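Local coordinates for Tv2483 (Treponema vincentii, PDB 6DET), which binds L-arginine with high selectivity as the lipoprotein solute receptor of what is probably an ABC amino-acid importer, at residues V127-Q139 with N204-T216. Sequence-based numbering, arbitrary orientation.
Sequences VTLAGRGYQTLAQ and NPQYSIINEAIST
The ring of Y207 meets strand 127-129 along one edge: T128 O lies there in the ring plane, and L129 CD2 touches CE1 at 3.8 Å. CH2 group CG of Q206 sits over the centre of one ring face, 3.6 Å above it, while V127 CG1 comes in obliquely near CB. With CG anti to the carbonyl carbon (chi1 -63°), the Y207 side chain stands out nearly at a right angle to strand 127-129, its ring edge to L129, and its hydroxyl is hydrogen-bonded to D183. The second flat group, the Y134 ring, leads away from 204-216; its edge faces Q139 O, and just CB is left to touch I210 CD1.

In the backbone, T128 and S208 form an antiparallel hydrogen-bonded pair. T128 N reaches S208 O at 2.8 Å in the carbonyl plane, whereas the return bond from S208 N comes from above the plane of the T128 carbonyl. A130 N continues the ladder to Q206 O at 3.0 Å. T128 OG1 and S208 CB share one face of the sheet, V127 and I209 the other.

Past A130 the chain doubles back, so that 135-137 runs beside 210-212 and an apolar cluster forms there. I210 CG2, anti to its own N, slips under the 135-137 backbone, 3.6 Å from Q135 O, and meets L137 CD2 at 3.7 Å. I214 CG2 closes on the same methyl, and the E212 chain crosses L137 at about a right angle. Q139 OE1 accepts from both Q135 N and T136 N, pinning the loop.

Strand 207-209 pairs with the end of strand 120-129, within the sheet of one lobe of this family 3 solute-binding protein. Strand 189-193 flanks V127 through I190 and V192, and L182 of helix 175-184 packs on V127, L129 and Y207.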
loop_
_atom_site.group_PDB
_atom_site.type_symbol
_atom_site.label_atom_id
_atom_site.label_comp_id
_atom_site.label_asym_id
_atom_site.label_seq_id
_atom_site.Cartn_x
_atom_site.Cartn_y
_atom_site.Cartn_z
ATOM N N VAL A 127 0.281 -10.316 13.267
ATOM C CA VAL A 127 1.590 -10.851 13.613
ATOM C C VAL A 127 1.769 -10.736 15.119
ATOM O O VAL A 127 1.409 -9.715 15.719
ATOM C CB VAL A 127 2.726 -10.124 12.857
ATOM C CG1 VAL A 127 4.103 -10.629 13.293
ATOM C CG2 VAL A 127 2.553 -10.303 11.324
ATOM N N THR A 128 2.293 -11.803 15.728
ATOM C CA THR A 128 2.588 -11.842 17.154
ATOM C C THR A 128 4.028 -12.296 17.337
ATOM O O THR A 128 4.716 -12.631 16.367
ATOM C CB THR A 128 1.644 -12.789 17.915
ATOM O OG1 THR A 128 1.807 -14.134 17.436
ATOM C CG2 THR A 128 0.212 -12.379 17.730
ATOM N N LEU A 129 4.477 -12.317 18.598
ATOM C CA LEU A 129 5.727 -12.985 18.939
ATOM C C LEU A 129 5.517 -14.495 18.948
ATOM O O LEU A 129 4.531 -14.992 19.500
ATOM C CB LEU A 129 6.226 -12.505 20.297
ATOM C CG LEU A 129 6.486 -11.002 20.404
ATOM C CD1 LEU A 129 6.710 -10.611 21.837
ATOM C CD2 LEU A 129 7.677 -10.612 19.557
ATOM N N ALA A 130 6.456 -15.225 18.340
ATOM C CA ALA A 130 6.227 -16.633 18.030
ATOM C C ALA A 130 6.244 -17.484 19.280
ATOM O O ALA A 130 5.647 -18.568 19.310
ATOM C CB ALA A 130 7.281 -17.138 17.045
ATOM N N GLY A 131 6.906 -17.010 20.318
ATOM C CA GLY A 131 7.105 -17.834 21.494
ATOM C C GLY A 131 5.990 -17.645 22.493
ATOM O O GLY A 131 6.149 -17.934 23.683
ATOM N N ARG A 132 4.847 -17.162 22.014
ATOM C CA ARG A 132 3.737 -16.841 22.888
ATOM C C ARG A 132 2.533 -17.744 22.701
ATOM O O ARG A 132 1.584 -17.643 23.487
ATOM C CB ARG A 132 3.318 -15.382 22.685
ATOM C CG ARG A 132 4.410 -14.402 23.066
ATOM C CD ARG A 132 4.722 -14.447 24.547
ATOM N NE ARG A 132 5.485 -13.277 24.974
ATOM C CZ ARG A 132 6.778 -13.094 24.725
ATOM N NH1 ARG A 132 7.463 -14.001 24.040
ATOM N NH2 ARG A 132 7.384 -11.999 25.158
ATOM N N GLY A 133 2.541 -18.620 21.699
ATOM C CA GLY A 133 1.465 -19.574 21.530
ATOM C C GLY A 133 0.207 -19.024 20.902
ATOM O O GLY A 133 -0.835 -19.680 20.963
ATOM N N TYR A 134 0.254 -17.838 20.311
ATOM C CA TYR A 134 -0.909 -17.325 19.610
ATOM C C TYR A 134 -1.159 -18.151 18.358
ATOM O O TYR A 134 -0.270 -18.292 17.512
ATOM C CB TYR A 134 -0.694 -15.861 19.233
ATOM C CG TYR A 134 -0.754 -14.917 20.410
ATOM C CD1 TYR A 134 -1.973 -14.535 20.946
ATOM C CD2 TYR A 134 0.400 -14.395 20.972
ATOM C CE1 TYR A 134 -2.046 -13.673 22.019
ATOM C CE2 TYR A 134 0.338 -13.527 22.045
ATOM C CZ TYR A 134 -0.890 -13.172 22.566
ATOM O OH TYR A 134 -0.975 -12.310 23.637
ATOM N N GLN A 135 -2.379 -18.667 18.218
ATOM C CA GLN A 135 -2.718 -19.452 17.033
ATOM C C GLN A 135 -3.970 -18.918 16.342
ATOM O O GLN A 135 -4.073 -18.977 15.111
ATOM C CB GLN A 135 -2.889 -20.934 17.404
ATOM C CG GLN A 135 -1.584 -21.664 17.737
ATOM C CD GLN A 135 -0.686 -21.863 16.529
ATOM O OE1 GLN A 135 0.406 -21.304 16.456
ATOM N NE2 GLN A 135 -1.139 -22.670 15.581
ATOM N N THR A 136 -4.920 -18.390 17.107
ATOM C CA THR A 136 -6.206 -17.997 16.558
ATOM C C THR A 136 -6.497 -16.532 16.856
ATOM O O THR A 136 -5.973 -15.950 17.811
ATOM C CB THR A 136 -7.342 -18.862 17.114
ATOM O OG1 THR A 136 -7.532 -18.586 18.507
ATOM C CG2 THR A 136 -7.016 -20.332 16.935
ATOM N N LEU A 137 -7.346 -15.939 16.018
ATOM C CA LEU A 137 -7.760 -14.563 16.265
ATOM C C LEU A 137 -8.459 -14.447 17.611
ATOM O O LEU A 137 -8.334 -13.422 18.290
ATOM C CB LEU A 137 -8.683 -14.064 15.148
ATOM C CG LEU A 137 -8.119 -13.955 13.723
ATOM C CD1 LEU A 137 -9.230 -13.621 12.737
ATOM C CD2 LEU A 137 -7.004 -12.926 13.622
ATOM N N ALA A 138 -9.173 -15.505 18.030
ATOM C CA ALA A 138 -9.903 -15.453 19.292
ATOM C C ALA A 138 -8.975 -15.196 20.468
ATOM O O ALA A 138 -9.401 -14.633 21.479
ATOM C CB ALA A 138 -10.671 -16.756 19.508
ATOM N N GLN A 139 -7.714 -15.609 20.369
ATOM C CA GLN A 139 -6.763 -15.347 21.440
ATOM C C GLN A 139 -6.284 -13.903 21.454
ATOM O O GLN A 139 -5.489 -13.543 22.328
ATOM C CB GLN A 139 -5.566 -16.279 21.312
ATOM C CG GLN A 139 -5.907 -17.733 21.599
ATOM C CD GLN A 139 -4.795 -18.670 21.207
ATOM O OE1 GLN A 139 -4.197 -18.545 20.135
ATOM N NE2 GLN A 139 -4.519 -19.630 22.066
ATOM N N ASN A 204 12.274 -13.417 9.469
ATOM C CA ASN A 204 12.327 -13.007 10.873
ATOM C C ASN A 204 11.474 -13.912 11.761
ATOM O O ASN A 204 10.675 -13.410 12.561
ATOM C CB ASN A 204 11.848 -11.557 11.024
ATOM C CG ASN A 204 12.986 -10.564 11.092
ATOM O OD1 ASN A 204 13.630 -10.414 12.128
ATOM N ND2 ASN A 204 13.219 -9.855 9.996
ATOM N N PRO A 205 11.638 -15.237 11.702
ATOM C CA PRO A 205 10.649 -16.127 12.328
ATOM C C PRO A 205 10.573 -16.060 13.845
ATOM O O PRO A 205 10.021 -16.972 14.470
ATOM C CB PRO A 205 11.130 -17.508 11.898
ATOM C CG PRO A 205 12.556 -17.354 11.983
ATOM C CD PRO A 205 12.817 -16.014 11.294
ATOM N N GLN A 206 11.148 -15.026 14.454
ATOM C CA GLN A 206 10.819 -14.680 15.830
ATOM C C GLN A 206 9.364 -14.234 15.907
ATOM O O GLN A 206 8.851 -13.929 16.988
ATOM C CB GLN A 206 11.745 -13.569 16.340
ATOM C CG GLN A 206 11.734 -12.304 15.498
ATOM C CD GLN A 206 12.568 -11.192 16.096
ATOM O OE1 GLN A 206 12.447 -10.873 17.279
ATOM N NE2 GLN A 206 13.427 -10.598 15.280
ATOM N N TYR A 207 8.695 -14.170 14.760
ATOM C CA TYR A 207 7.339 -13.666 14.665
ATOM C C TYR A 207 6.420 -14.767 14.159
ATOM O O TYR A 207 6.830 -15.637 13.386
ATOM C CB TYR A 207 7.271 -12.446 13.730
ATOM C CG TYR A 207 8.071 -11.263 14.231
ATOM C CD1 TYR A 207 7.861 -10.748 15.499
ATOM C CD2 TYR A 207 9.048 -10.671 13.444
ATOM C CE1 TYR A 207 8.592 -9.662 15.970
ATOM C CE2 TYR A 207 9.784 -9.575 13.905
ATOM C CZ TYR A 207 9.552 -9.089 15.174
ATOM O OH TYR A 207 10.269 -8.018 15.652
ATOM N N SER A 208 5.175 -14.724 14.610
ATOM C CA SER A 208 4.170 -15.701 14.233
ATOM C C SER A 208 3.021 -14.985 13.539
ATOM O O SER A 208 2.618 -13.894 13.949
ATOM C CB SER A 208 3.663 -16.476 15.462
ATOM O OG SER A 208 2.457 -17.163 15.171
ATOM N N ILE A 209 2.520 -15.578 12.475
ATOM C CA ILE A 209 1.355 -15.057 11.782
ATOM C C ILE A 209 0.138 -15.887 12.160
ATOM O O ILE A 209 0.145 -17.121 12.038
ATOM C CB ILE A 209 1.556 -15.057 10.255
ATOM C CG1 ILE A 209 2.755 -14.207 9.853
ATOM C CG2 ILE A 209 0.317 -14.526 9.557
ATOM C CD1 ILE A 209 3.198 -14.462 8.412
ATOM N N ILE A 210 -0.916 -15.210 12.611
ATOM C CA ILE A 210 -2.183 -15.895 12.827
ATOM C C ILE A 210 -2.720 -16.393 11.492
ATOM O O ILE A 210 -2.836 -15.629 10.526
ATOM C CB ILE A 210 -3.187 -14.962 13.519
ATOM C CG1 ILE A 210 -2.629 -14.453 14.855
ATOM C CG2 ILE A 210 -4.511 -15.673 13.718
ATOM C CD1 ILE A 210 -2.221 -15.529 15.812
ATOM N N ASN A 211 -3.102 -17.672 11.452
ATOM C CA ASN A 211 -3.501 -18.316 10.201
ATOM C C ASN A 211 -4.571 -17.511 9.468
ATOM O O ASN A 211 -4.455 -17.251 8.261
ATOM C CB ASN A 211 -3.996 -19.732 10.496
ATOM C CG ASN A 211 -3.988 -20.616 9.272
ATOM O OD1 ASN A 211 -2.961 -21.193 8.920
ATOM N ND2 ASN A 211 -5.134 -20.732 8.616
ATOM N N GLU A 212 -5.617 -17.094 10.177
ATOM C CA GLU A 212 -6.729 -16.399 9.538
ATOM C C GLU A 212 -6.346 -14.942 9.277
ATOM O O GLU A 212 -5.997 -14.210 10.207
ATOM C CB GLU A 212 -7.979 -16.483 10.409
ATOM C CG GLU A 212 -9.240 -16.011 9.728
ATOM C CD GLU A 212 -10.487 -16.427 10.470
ATOM O OE1 GLU A 212 -10.409 -16.622 11.698
ATOM O OE2 GLU A 212 -11.544 -16.565 9.821
ATOM N N ALA A 213 -6.383 -14.538 8.011
ATOM C CA ALA A 213 -6.232 -13.136 7.667
ATOM C C ALA A 213 -7.505 -12.395 8.053
ATOM O O ALA A 213 -8.585 -12.988 8.142
ATOM C CB ALA A 213 -5.960 -12.988 6.173
ATOM N N ILE A 214 -7.386 -11.075 8.256
ATOM C CA ILE A 214 -8.554 -10.280 8.636
ATOM C C ILE A 214 -9.158 -9.506 7.474
ATOM O O ILE A 214 -10.226 -8.899 7.644
ATOM C CB ILE A 214 -8.240 -9.307 9.793
ATOM C CG1 ILE A 214 -7.110 -8.350 9.431
ATOM C CG2 ILE A 214 -7.877 -10.099 11.045
ATOM C CD1 ILE A 214 -6.869 -7.265 10.515
ATOM N N SER A 215 -8.518 -9.499 6.309
ATOM C CA SER A 215 -9.077 -8.823 5.160
ATOM C C SER A 215 -8.497 -9.443 3.903
ATOM O O SER A 215 -7.394 -9.987 3.907
ATOM C CB SER A 215 -8.759 -7.332 5.178
ATOM O OG SER A 215 -7.482 -7.148 4.607
ATOM N N THR A 216 -9.239 -9.312 2.811
ATOM C CA THR A 216 -8.707 -9.591 1.492
ATOM C C THR A 216 -8.997 -8.367 0.639
ATOM O O THR A 216 -10.104 -7.820 0.699
ATOM C CB THR A 216 -9.306 -10.875 0.892
ATOM O OG1 THR A 216 -8.898 -10.994 -0.466
ATOM C CG2 THR A 216 -10.796 -10.851 0.957
#